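Putative oxidoreductase yhhX (Escherichia coli K-12, PDB 3F4L) probably acts as an NAD(P)-dependent oxidoreductase of the Gfo/Idh/MocA family, perhaps a scyllo-inositol dehydrogenase using NADP+. Local coordinates at residues I34-R37 with E42-A45; I8-S13 with P46-I51; D27-A32 with V66-V71; R16-Y21 with L93-F98; A259-M262 with G267-A270. One frame throughout, in Å; residues are numbered along the deposited sequence.

Interaction 1: residues I34-R37 with E42-A45; sequences IFRR and EEQA
The carboxylate of Glu-43 sits at the edge of the Arg-36 guanidinium, with its carbon CD in the guanidinium plane and the two flat groups turned 30° from each other. Nothing from 42-45 lies over a face of the arginine. The salt bridge runs through one nitrogen: Arg-36 NH1 is 2.7 Å from Glu-43 OE2. The other oxygen, OE1, crowds the arginine chain, so its exact place is doubtful, although it also appears to take a bond from the backbone N of Lys-40.

Glu-43 reaches across with CG anti to its own carbonyl carbon (chi1 -60°) and an extended chain beyond. Arg-36 instead folds at chi2 and chi3, which swings its head round to meet the acid. NE and NH2 have hydrogen-bond partners elsewhere, so more than the glutamate fixes the group's rotation. A leucine in place of Arg-36 would probably leave the Glu-43 carboxylate without its cationic mate and its side chain freer to turn.

Arg-36 comes just after strand 29-35, the second strand of the Rossmann fold, close to where such domains usually hold the adenosine end of the cofactor; an arginine here is consistent with a preference for NADP. Beside the pair, Phe-53 of strand 52-54 touches both side chains, and Phe-10, from the loop leading into helix 12-22, packs on Glu-43.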
# COMPACT_ATOMS: atom_id res chain seq x y z
N ILE A 34 30.91 -29.75 -11.66
CA ILE A 34 29.61 -29.23 -12.01
C ILE A 34 28.89 -30.40 -12.65
O ILE A 34 29.27 -30.87 -13.71
CB ILE A 34 29.67 -28.04 -12.98
CG1 ILE A 34 30.16 -26.79 -12.23
CG2 ILE A 34 28.27 -27.78 -13.57
CD1 ILE A 34 30.10 -25.52 -13.06
N PHE A 35 27.87 -30.89 -11.95
CA PHE A 35 27.05 -31.99 -12.41
C PHE A 35 25.90 -31.44 -13.24
O PHE A 35 25.41 -30.35 -12.99
CB PHE A 35 26.47 -32.75 -11.22
CG PHE A 35 25.31 -33.66 -11.58
CD1 PHE A 35 25.53 -34.95 -12.03
CD2 PHE A 35 24.00 -33.20 -11.48
CE1 PHE A 35 24.46 -35.77 -12.39
CE2 PHE A 35 22.92 -34.01 -11.83
CZ PHE A 35 23.15 -35.30 -12.29
N ARG A 36 25.51 -32.21 -14.25
CA ARG A 36 24.37 -31.87 -15.11
C ARG A 36 23.93 -33.16 -15.78
O ARG A 36 24.76 -34.00 -16.13
CB ARG A 36 24.73 -30.81 -16.16
CG ARG A 36 26.19 -30.71 -16.54
CD ARG A 36 26.48 -31.30 -17.90
NE ARG A 36 27.05 -32.64 -17.82
CZ ARG A 36 28.11 -33.04 -18.51
NH1 ARG A 36 28.74 -32.20 -19.32
NH2 ARG A 36 28.56 -34.28 -18.38
N ARG A 37 22.62 -33.32 -15.93
CA ARG A 37 22.07 -34.52 -16.55
C ARG A 37 22.54 -34.65 -17.99
O ARG A 37 22.89 -35.74 -18.45
CB ARG A 37 20.55 -34.48 -16.50
CG ARG A 37 19.99 -33.67 -15.34
CD ARG A 37 18.74 -34.32 -14.78
NE ARG A 37 19.03 -35.67 -14.32
CZ ARG A 37 18.15 -36.48 -13.74
NH1 ARG A 37 16.90 -36.07 -13.54
NH2 ARG A 37 18.51 -37.70 -13.37
N GLU A 42 27.40 -24.15 -23.16
CA GLU A 42 28.13 -23.18 -22.35
C GLU A 42 29.38 -23.74 -21.66
O GLU A 42 30.27 -22.98 -21.29
CB GLU A 42 27.17 -22.55 -21.32
CG GLU A 42 26.09 -23.50 -20.80
CD GLU A 42 24.67 -22.98 -21.02
OE1 GLU A 42 23.87 -23.05 -20.05
OE2 GLU A 42 24.36 -22.51 -22.15
N GLU A 43 29.45 -25.06 -21.51
CA GLU A 43 30.61 -25.68 -20.88
C GLU A 43 31.91 -25.39 -21.63
O GLU A 43 32.99 -25.52 -21.06
CB GLU A 43 30.42 -27.20 -20.76
CG GLU A 43 29.21 -27.59 -19.93
CD GLU A 43 28.91 -29.09 -19.93
OE1 GLU A 43 27.75 -29.45 -19.63
OE2 GLU A 43 29.82 -29.90 -20.20
N GLN A 44 31.81 -24.99 -22.90
CA GLN A 44 33.00 -24.70 -23.71
C GLN A 44 33.58 -23.29 -23.54
O GLN A 44 34.62 -22.97 -24.14
CB GLN A 44 32.70 -24.93 -25.20
CG GLN A 44 32.91 -26.37 -25.68
CD GLN A 44 32.94 -26.48 -27.21
OE1 GLN A 44 33.70 -25.79 -27.89
NE2 GLN A 44 32.11 -27.37 -27.75
N ALA A 45 32.93 -22.45 -22.74
CA ALA A 45 33.44 -21.10 -22.52
C ALA A 45 34.79 -21.19 -21.81
O ALA A 45 34.93 -21.88 -20.81
CB ALA A 45 32.45 -20.30 -21.69

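Interaction 2: residues I8-S13 with P46-I51; sequences IGFGKS and PIYSHI
The carbonyl O of Tyr-48, the residue whose ring receives Phe-10, accepts a 2.9 Å bond from Ile-51 N and so closes a type I turn. Just ahead, Ser-49 N donates to Pro-46 O at 3.0 Å, which ties up the short 3-10 turn at 46-48. Both bonds stay inside 46-51; between the two segments the contact is purely aromatic.

Phe-10 and Tyr-48 form a T-shaped pair, centroids 5.5 Å apart and planes at 82°. Phe-10 supplies the edge. Its CZ hangs over one face of the tyrosine, displaced toward the rim, and comes within 3.9 Å of Tyr-48 CE2. The opposite face is taken by Ile-47, whose CG1 stands 3.8 Å above the plane over its centre, and the tyrosine ring is held flat between the two. Phe-10 gets there because its CG is anti to the backbone N (chi1 -170°), which turns the ring toward 46-51.

Phe-10 lies in the loop 9-11, the glycine-rich turn of a Rossmann fold, between the first strand and the first helix, where relatives bind the cofactor's pyrophosphate. A side chain at Gly-9 would run into the carbonyl O of the residue before, and Gly-11 is the N-cap of helix 12-22. Thr-15 and Leu-19 of that helix touch both rings, Ile-34 of strand 29-35 packs on Phe-10, and Phe-53 of strand 52-54 meets the Phe-10 ring, so the pair lies buried beside one margin of the parallel sheet.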
# COMPACT_ATOMS: atom_id res chain seq x y z
N ILE A 8 25.17 -28.67 -8.58
CA ILE A 8 24.26 -29.67 -9.11
C ILE A 8 23.34 -28.82 -9.98
O ILE A 8 22.49 -28.08 -9.47
CB ILE A 8 23.40 -30.33 -8.02
CG1 ILE A 8 24.28 -30.94 -6.93
CG2 ILE A 8 22.51 -31.39 -8.64
CD1 ILE A 8 25.26 -31.94 -7.43
N GLY A 9 23.54 -28.91 -11.29
CA GLY A 9 22.74 -28.14 -12.21
C GLY A 9 23.61 -27.10 -12.90
O GLY A 9 24.44 -26.44 -12.27
N PHE A 10 23.44 -26.96 -14.21
CA PHE A 10 24.22 -25.98 -14.94
C PHE A 10 23.33 -25.18 -15.88
O PHE A 10 23.55 -25.14 -17.08
CB PHE A 10 25.33 -26.68 -15.74
CG PHE A 10 26.33 -25.74 -16.34
CD1 PHE A 10 26.94 -24.77 -15.56
CD2 PHE A 10 26.70 -25.84 -17.68
CE1 PHE A 10 27.90 -23.91 -16.10
CE2 PHE A 10 27.66 -24.99 -18.23
CZ PHE A 10 28.26 -24.02 -17.43
N GLY A 11 22.29 -24.57 -15.32
CA GLY A 11 21.38 -23.78 -16.12
C GLY A 11 21.73 -22.31 -16.05
O GLY A 11 22.87 -21.94 -15.71
N LYS A 12 20.76 -21.46 -16.35
CA LYS A 12 20.97 -20.02 -16.31
C LYS A 12 21.29 -19.49 -14.93
O LYS A 12 22.17 -18.65 -14.78
CB LYS A 12 19.75 -19.30 -16.87
CG LYS A 12 19.72 -19.25 -18.39
CD LYS A 12 20.87 -18.39 -18.90
CE LYS A 12 20.82 -18.20 -20.40
NZ LYS A 12 21.90 -17.28 -20.87
N SER A 13 20.60 -19.99 -13.91
CA SER A 13 20.86 -19.51 -12.56
C SER A 13 22.33 -19.73 -12.20
O SER A 13 22.97 -18.85 -11.65
CB SER A 13 19.97 -20.23 -11.56
OG SER A 13 20.27 -21.61 -11.52
N PRO A 46 35.81 -20.50 -22.32
CA PRO A 46 37.13 -20.55 -21.69
C PRO A 46 37.16 -20.34 -20.17
O PRO A 46 37.98 -20.94 -19.48
CB PRO A 46 37.91 -19.48 -22.45
CG PRO A 46 37.34 -19.62 -23.85
CD PRO A 46 35.85 -19.70 -23.56
N ILE A 47 36.26 -19.50 -19.65
CA ILE A 47 36.23 -19.24 -18.22
C ILE A 47 35.89 -20.46 -17.37
O ILE A 47 36.06 -20.43 -16.15
CB ILE A 47 35.23 -18.09 -17.86
CG1 ILE A 47 33.83 -18.41 -18.42
CG2 ILE A 47 35.77 -16.76 -18.38
CD1 ILE A 47 32.72 -17.50 -17.86
N TYR A 48 35.42 -21.54 -18.00
CA TYR A 48 35.07 -22.76 -17.27
C TYR A 48 36.09 -23.89 -17.52
O TYR A 48 35.89 -25.02 -17.08
CB TYR A 48 33.68 -23.26 -17.69
CG TYR A 48 32.55 -22.25 -17.59
CD1 TYR A 48 32.35 -21.49 -16.44
CD2 TYR A 48 31.66 -22.07 -18.66
CE1 TYR A 48 31.30 -20.60 -16.34
CE2 TYR A 48 30.59 -21.16 -18.56
CZ TYR A 48 30.42 -20.44 -17.40
OH TYR A 48 29.39 -19.55 -17.28
N SER A 49 37.17 -23.57 -18.23
CA SER A 49 38.19 -24.57 -18.57
C SER A 49 38.77 -25.40 -17.42
O SER A 49 39.18 -26.53 -17.62
CB SER A 49 39.34 -23.92 -19.34
OG SER A 49 40.02 -22.96 -18.54
N HIS A 50 38.79 -24.83 -16.22
CA HIS A 50 39.34 -25.52 -15.05
C HIS A 50 38.32 -26.40 -14.32
O HIS A 50 38.65 -27.08 -13.35
CB HIS A 50 39.86 -24.49 -14.05
CG HIS A 50 38.80 -23.59 -13.50
ND1 HIS A 50 38.09 -22.72 -14.30
CD2 HIS A 50 38.29 -23.45 -12.25
CE1 HIS A 50 37.19 -22.08 -13.56
NE2 HIS A 50 37.30 -22.51 -12.32
N ILE A 51 37.07 -26.37 -14.78
CA ILE A 51 36.02 -27.13 -14.15
C ILE A 51 35.77 -28.49 -14.78
O ILE A 51 35.78 -28.63 -16.01
CB ILE A 51 34.66 -26.35 -14.16
CG1 ILE A 51 34.84 -24.96 -13.55
CG2 ILE A 51 33.61 -27.13 -13.36
CD1 ILE A 51 33.59 -24.07 -13.63

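Interaction 3: residues D27-A32 with V66-V71; sequences DSWHVA and VKLVVV
Apolar packing does all the work between Trp-29 and Leu-68, and between Ala-32 and Val-66. In the larger patch the six-membered end of the indole comes up against leucine: Trp-29 CZ3 is 3.7 Å from Leu-68 CD2, and CH2 of the same ring is equally near that methyl. Leu-68 CB backs this up, 3.8 Å from Trp-29 CZ3. The tryptophan has its CG anti to the carbonyl carbon (chi1 -59°), which lays the indole over toward 66-71. The smaller patch is a loose methyl contact, with Ala-32 CB 4.5 Å from Val-66 CG2.

Between the segments there is no polar bond. The indole nitrogen, Trp-29 NE1, has its hydrogen-bond partner outside both of them.

The two strands are not neighbours. Strand 3-8 runs between them in the parallel Rossmann sheet and makes backbone bonds to both, so these side chains reach across it, one patch on each face of the sheet. On the Trp-29 side Ile-3 of that middle strand touches the indole, and Leu-305 of helix 300-311 packs against both Trp-29 and Leu-68.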
# COMPACT_ATOMS: atom_id res chain seq x y z
N ASP A 27 40.70 -17.07 -4.71
CA ASP A 27 41.57 -17.21 -3.54
C ASP A 27 40.79 -17.77 -2.35
O ASP A 27 41.39 -18.15 -1.34
CB ASP A 27 42.19 -15.86 -3.17
CG ASP A 27 41.24 -14.69 -3.37
OD1 ASP A 27 40.07 -14.79 -2.93
OD2 ASP A 27 41.66 -13.67 -3.97
N SER A 28 39.47 -17.84 -2.49
CA SER A 28 38.59 -18.35 -1.43
C SER A 28 37.91 -19.66 -1.81
O SER A 28 37.76 -20.56 -0.99
CB SER A 28 37.51 -17.32 -1.11
OG SER A 28 38.07 -16.05 -0.84
N TRP A 29 37.49 -19.76 -3.08
CA TRP A 29 36.80 -20.94 -3.56
C TRP A 29 37.33 -21.47 -4.89
O TRP A 29 37.84 -20.72 -5.71
CB TRP A 29 35.32 -20.65 -3.75
CG TRP A 29 34.61 -20.20 -2.53
CD1 TRP A 29 34.61 -18.95 -1.98
CD2 TRP A 29 33.78 -21.01 -1.70
NE1 TRP A 29 33.81 -18.94 -0.85
CE2 TRP A 29 33.29 -20.19 -0.66
CE3 TRP A 29 33.39 -22.36 -1.73
CZ2 TRP A 29 32.44 -20.67 0.34
CZ3 TRP A 29 32.54 -22.84 -0.74
CH2 TRP A 29 32.08 -21.99 0.28
N HIS A 30 37.15 -22.77 -5.08
CA HIS A 30 37.55 -23.45 -6.31
C HIS A 30 36.41 -24.39 -6.71
O HIS A 30 36.01 -25.26 -5.93
CB HIS A 30 38.82 -24.29 -6.11
CG HIS A 30 39.16 -25.13 -7.30
ND1 HIS A 30 38.88 -26.48 -7.36
CD2 HIS A 30 39.66 -24.79 -8.51
CE1 HIS A 30 39.20 -26.94 -8.56
NE2 HIS A 30 39.67 -25.94 -9.28
N VAL A 31 35.87 -24.19 -7.91
CA VAL A 31 34.77 -25.03 -8.39
C VAL A 31 35.37 -26.31 -8.95
O VAL A 31 35.91 -26.32 -10.05
CB VAL A 31 33.95 -24.30 -9.48
CG1 VAL A 31 32.81 -25.21 -9.98
CG2 VAL A 31 33.38 -23.01 -8.91
N ALA A 32 35.26 -27.39 -8.18
CA ALA A 32 35.84 -28.66 -8.58
C ALA A 32 35.00 -29.46 -9.56
O ALA A 32 35.54 -30.09 -10.46
CB ALA A 32 36.13 -29.50 -7.34
N VAL A 66 35.47 -31.78 -1.59
CA VAL A 66 34.31 -30.92 -1.79
C VAL A 66 33.64 -30.67 -0.44
O VAL A 66 33.27 -31.61 0.25
CB VAL A 66 33.27 -31.57 -2.75
CG1 VAL A 66 31.98 -30.74 -2.74
CG2 VAL A 66 33.83 -31.64 -4.16
N LYS A 67 33.50 -29.40 -0.08
CA LYS A 67 32.89 -29.04 1.20
C LYS A 67 31.51 -28.42 1.05
O LYS A 67 30.71 -28.43 1.99
CB LYS A 67 33.80 -28.06 1.96
CG LYS A 67 35.18 -28.61 2.28
CD LYS A 67 35.16 -29.62 3.42
CE LYS A 67 35.10 -28.92 4.78
NZ LYS A 67 35.40 -29.85 5.92
N LEU A 68 31.23 -27.87 -0.12
CA LEU A 68 29.93 -27.26 -0.36
C LEU A 68 29.33 -27.68 -1.69
O LEU A 68 30.00 -27.65 -2.72
CB LEU A 68 30.03 -25.72 -0.32
CG LEU A 68 28.70 -25.01 -0.64
CD1 LEU A 68 27.74 -25.12 0.55
CD2 LEU A 68 28.96 -23.55 -1.01
N VAL A 69 28.07 -28.10 -1.65
CA VAL A 69 27.36 -28.50 -2.85
C VAL A 69 26.24 -27.48 -3.06
O VAL A 69 25.50 -27.18 -2.14
CB VAL A 69 26.75 -29.92 -2.69
CG1 VAL A 69 25.86 -30.24 -3.87
CG2 VAL A 69 27.89 -30.95 -2.58
N VAL A 70 26.15 -26.93 -4.27
CA VAL A 70 25.12 -25.92 -4.56
C VAL A 70 24.07 -26.52 -5.50
O VAL A 70 24.36 -26.82 -6.64
CB VAL A 70 25.76 -24.69 -5.21
CG1 VAL A 70 24.73 -23.56 -5.37
CG2 VAL A 70 26.93 -24.23 -4.36
N VAL A 71 22.85 -26.70 -5.00
CA VAL A 71 21.77 -27.30 -5.78
C VAL A 71 20.99 -26.24 -6.56
O VAL A 71 20.30 -25.40 -5.98
CB VAL A 71 20.81 -28.05 -4.86
CG1 VAL A 71 19.76 -28.76 -5.68
CG2 VAL A 71 21.59 -29.03 -3.99

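Interaction 4: residues R16-Y21 with L93-F98; sequences RYHLPY and LVEKPF
His-18 keeps its CG anti to the carbonyl carbon (chi1 -68°), and Glu-95 stretches out beyond its CG (chi2 -163°), which sends the imidazole and the carboxylate toward each other, one from the helix and one from the end of the strand. His-18 NE2 donates to Glu-95 OE1 at 2.7 Å. The oxygen lies at the ring's edge, almost exactly in the imidazole plane, but the bond is bent, 131° at the hydrogen, and OE1 has slipped toward the neighbouring carbon, 3.1 Å from His-18 CD2. The nitrogen meets OE1 on its anti side, somewhat out of the carboxylate plane.

This His-carboxylate pair joins the first helix of the Rossmann domain to the turn after strand 91-94. Residues 95-97 read Glu-Lys-Pro, with a cis peptide before Pro-97, matching the signature that in Gfo/Idh/MocA relatives lies beside the nicotinamide and substrate site.

Both groups are gripped a second time. Tyr-302 OH bonds to His-18 ND1, which, with the NE2 bond, would hold the imidazole's rotation, while Ser-13 OG, near the start of the same helix, bonds to Glu-95 OE2. The Tyr-122 ring packs against that of His-18 with the planes moderately inclined.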
# COMPACT_ATOMS: atom_id res chain seq x y z
N ARG A 16 24.62 -17.31 -14.29
CA ARG A 16 24.36 -15.89 -14.13
C ARG A 16 24.45 -15.38 -12.70
O ARG A 16 25.02 -14.32 -12.45
CB ARG A 16 22.98 -15.52 -14.69
CG ARG A 16 22.60 -14.07 -14.45
CD ARG A 16 21.38 -13.69 -15.26
NE ARG A 16 21.62 -13.89 -16.69
CZ ARG A 16 20.68 -13.88 -17.62
NH1 ARG A 16 19.41 -13.68 -17.29
NH2 ARG A 16 21.01 -14.07 -18.89
N TYR A 17 23.89 -16.13 -11.76
CA TYR A 17 23.89 -15.68 -10.38
C TYR A 17 24.90 -16.30 -9.43
O TYR A 17 25.05 -15.84 -8.30
CB TYR A 17 22.49 -15.81 -9.81
CG TYR A 17 21.48 -14.99 -10.58
CD1 TYR A 17 21.49 -13.60 -10.52
CD2 TYR A 17 20.51 -15.61 -11.37
CE1 TYR A 17 20.55 -12.84 -11.23
CE2 TYR A 17 19.58 -14.87 -12.08
CZ TYR A 17 19.60 -13.49 -12.01
OH TYR A 17 18.68 -12.75 -12.70
N HIS A 18 25.60 -17.34 -9.87
CA HIS A 18 26.60 -17.97 -9.01
C HIS A 18 28.03 -17.86 -9.53
O HIS A 18 28.88 -17.25 -8.89
CB HIS A 18 26.24 -19.45 -8.82
CG HIS A 18 25.00 -19.67 -8.01
ND1 HIS A 18 25.00 -19.68 -6.63
CD2 HIS A 18 23.72 -19.86 -8.39
CE1 HIS A 18 23.77 -19.88 -6.20
NE2 HIS A 18 22.97 -19.99 -7.24
N LEU A 19 28.29 -18.46 -10.69
CA LEU A 19 29.63 -18.47 -11.24
C LEU A 19 30.33 -17.12 -11.40
O LEU A 19 31.51 -16.99 -11.08
CB LEU A 19 29.63 -19.25 -12.57
CG LEU A 19 30.07 -20.73 -12.50
CD1 LEU A 19 29.81 -21.32 -11.12
CD2 LEU A 19 29.37 -21.54 -13.57
N PRO A 20 29.61 -16.09 -11.88
CA PRO A 20 30.27 -14.79 -12.03
C PRO A 20 30.91 -14.32 -10.73
O PRO A 20 31.97 -13.68 -10.72
CB PRO A 20 29.14 -13.86 -12.49
CG PRO A 20 28.23 -14.79 -13.25
CD PRO A 20 28.21 -16.03 -12.35
N TYR A 21 30.26 -14.64 -9.62
CA TYR A 21 30.71 -14.24 -8.29
C TYR A 21 31.74 -15.19 -7.69
O TYR A 21 32.71 -14.76 -7.06
CB TYR A 21 29.50 -14.12 -7.36
CG TYR A 21 28.55 -13.03 -7.77
CD1 TYR A 21 28.81 -11.69 -7.46
CD2 TYR A 21 27.41 -13.32 -8.53
CE1 TYR A 21 27.97 -10.68 -7.88
CE2 TYR A 21 26.56 -12.31 -8.96
CZ TYR A 21 26.85 -10.99 -8.63
OH TYR A 21 26.00 -10.00 -9.06
N LEU A 93 24.01 -25.57 -0.16
CA LEU A 93 23.42 -24.26 -0.46
C LEU A 93 22.35 -24.56 -1.51
O LEU A 93 22.65 -25.12 -2.58
CB LEU A 93 24.48 -23.30 -1.01
CG LEU A 93 24.03 -21.88 -1.44
CD1 LEU A 93 23.45 -21.11 -0.25
CD2 LEU A 93 25.24 -21.13 -1.99
N VAL A 94 21.10 -24.21 -1.22
CA VAL A 94 20.01 -24.51 -2.14
C VAL A 94 19.30 -23.30 -2.73
O VAL A 94 18.90 -22.39 -2.01
CB VAL A 94 18.94 -25.39 -1.46
CG1 VAL A 94 17.99 -25.95 -2.50
CG2 VAL A 94 19.60 -26.51 -0.66
N GLU A 95 19.12 -23.30 -4.05
CA GLU A 95 18.43 -22.21 -4.73
C GLU A 95 16.92 -22.29 -4.48
O GLU A 95 16.40 -23.34 -4.12
CB GLU A 95 18.69 -22.26 -6.23
CG GLU A 95 19.90 -21.47 -6.66
CD GLU A 95 19.90 -21.21 -8.15
OE1 GLU A 95 20.70 -20.36 -8.60
OE2 GLU A 95 19.10 -21.87 -8.86
N LYS A 96 16.23 -21.17 -4.68
CA LYS A 96 14.78 -21.11 -4.49
C LYS A 96 14.07 -22.13 -5.38
O LYS A 96 14.40 -22.26 -6.55
CB LYS A 96 14.27 -19.69 -4.81
CG LYS A 96 14.96 -18.58 -4.02
CD LYS A 96 16.42 -18.32 -4.47
CE LYS A 96 16.46 -17.76 -5.90
NZ LYS A 96 17.80 -17.23 -6.29
N PRO A 97 13.10 -22.88 -4.83
CA PRO A 97 12.60 -22.89 -3.45
C PRO A 97 13.41 -23.89 -2.63
O PRO A 97 13.79 -24.94 -3.15
CB PRO A 97 11.14 -23.34 -3.60
CG PRO A 97 10.94 -23.57 -5.11
CD PRO A 97 12.30 -23.80 -5.65
N PHE A 98 13.66 -23.57 -1.37
CA PHE A 98 14.43 -24.44 -0.48
C PHE A 98 13.92 -25.87 -0.54
O PHE A 98 14.67 -26.81 -0.81
CB PHE A 98 14.32 -23.91 0.95
CG PHE A 98 15.32 -24.50 1.89
CD1 PHE A 98 16.68 -24.45 1.60
CD2 PHE A 98 14.91 -25.10 3.07
CE1 PHE A 98 17.63 -24.99 2.46
CE2 PHE A 98 15.85 -25.65 3.96
CZ PHE A 98 17.21 -25.59 3.65

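Interaction 5: residues A259-M262 with G267-A270; sequences ANIM and GFAA
Ile-261 and Phe-268 bring two turns together, their CA atoms 6.0 Å apart: the first follows the Schellman motif that ends helix 253-258, with Asn-260, at positive phi, as its C-prime residue, while the second is a type II turn closed by Ala-270 N to Gly-267 O at 3.1 Å. At Gly-267 a side chain would jam against the preceding carbonyl O.

Phe-268 carries the contact. With its CG anti to the backbone N (chi1 -175°), the ring swings back along the 261-262 backbone and brings its edge to the Ile-261 carbonyl. Ile-261 O lies in the ring plane, 3.2 Å from Phe-268 CE1; Met-262 O is set obliquely beside it, 3.3 Å from Phe-268 CD1. The isoleucine adds its branch methyl, as Ile-261 CG2 sits 4.0 Å from Phe-268 CD1 and 3.9 Å from Phe-268 CA. Residue 262 is a selenomethionine whose CB points away; its chain touches Pro-20.

The phenylalanine ring also touches Leu-257 and Tyr-21. With an alanine here the ring is gone, and a gap would probably open beside Ile-261 CG2, leaving Leu-257 and Tyr-21 without their packing partner.

With apolar packing, one carbonyl at the ring edge and a second set obliquely, the two turns are probably held by shape and perhaps by weak C-H to carbonyl attraction, without a conventional hydrogen bond between them, near the surface of the protein.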
# COMPACT_ATOMS: atom_id res chain seq x y z
N ALA A 259 23.62 -7.52 -19.33
CA ALA A 259 24.31 -6.72 -20.33
C ALA A 259 25.71 -7.27 -20.59
O ALA A 259 26.51 -6.66 -21.30
CB ALA A 259 24.39 -5.27 -19.88
N ASN A 260 26.01 -8.41 -19.99
CA ASN A 260 27.29 -9.08 -20.15
C ASN A 260 28.46 -8.36 -19.48
O ASN A 260 29.58 -8.37 -19.99
CB ASN A 260 27.58 -9.31 -21.65
CG ASN A 260 28.71 -10.30 -21.88
OD1 ASN A 260 28.80 -11.32 -21.19
ND2 ASN A 260 29.56 -10.02 -22.86
N ILE A 261 28.19 -7.74 -18.34
CA ILE A 261 29.22 -7.05 -17.57
C ILE A 261 29.35 -7.89 -16.30
O ILE A 261 28.38 -8.05 -15.55
CB ILE A 261 28.79 -5.62 -17.19
CG1 ILE A 261 28.52 -4.81 -18.45
CG2 ILE A 261 29.88 -4.95 -16.36
CD1 ILE A 261 28.09 -3.37 -18.19
N MSE A 262 30.53 -8.45 -16.07
CA MSE A 262 30.75 -9.31 -14.91
C MSE A 262 31.23 -8.57 -13.66
O MSE A 262 31.74 -7.46 -13.75
CB MSE A 262 31.74 -10.42 -15.27
CG MSE A 262 31.27 -11.36 -16.39
SE MSE A 262 29.60 -12.29 -16.04
CE MSE A 262 28.42 -11.33 -17.24
N GLY A 267 32.24 -0.39 -14.14
CA GLY A 267 30.85 -0.11 -14.44
C GLY A 267 29.85 -1.15 -13.96
O GLY A 267 28.64 -0.96 -14.12
N PHE A 268 30.32 -2.24 -13.37
CA PHE A 268 29.41 -3.29 -12.89
C PHE A 268 28.42 -2.72 -11.88
O PHE A 268 28.80 -2.06 -10.92
CB PHE A 268 30.18 -4.44 -12.22
CG PHE A 268 29.29 -5.60 -11.82
CD1 PHE A 268 28.71 -6.42 -12.79
CD2 PHE A 268 29.01 -5.86 -10.47
CE1 PHE A 268 27.86 -7.47 -12.43
CE2 PHE A 268 28.16 -6.91 -10.10
CZ PHE A 268 27.58 -7.72 -11.08
N ALA A 269 27.14 -2.99 -12.10
CA ALA A 269 26.09 -2.53 -11.21
C ALA A 269 26.13 -1.02 -10.97
O ALA A 269 25.80 -0.55 -9.88
CB ALA A 269 26.18 -3.28 -9.87
N ALA A 270 26.55 -0.26 -11.99
CA ALA A 270 26.60 1.20 -11.88
C ALA A 270 25.19 1.67 -11.52
O ALA A 270 24.23 1.29 -12.17
CB ALA A 270 27.05 1.83 -13.20

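Interactions 2, 3 and 4 are buried, while interactions 1 and 5 lie at the surface. The first four all belong to the Rossmann domain: interactions 1 and 3 share strand 29-35, and interactions 2 and 4 share helix 12-22 and touch each other. Chemistry follows place. Charge pairing appears at the surface in interaction 1, aromatic and aliphatic packing fills interactions 2 and 3, and a buried polar pair marks interaction 4, whose centre is about 9 Å from that of the chain. Interaction 5, in the C-terminal domain, meets interaction 4 through Tyr-21 with Phe-268 and Pro-20 with Met-262, so helix 12-22 packs against the C-terminal part.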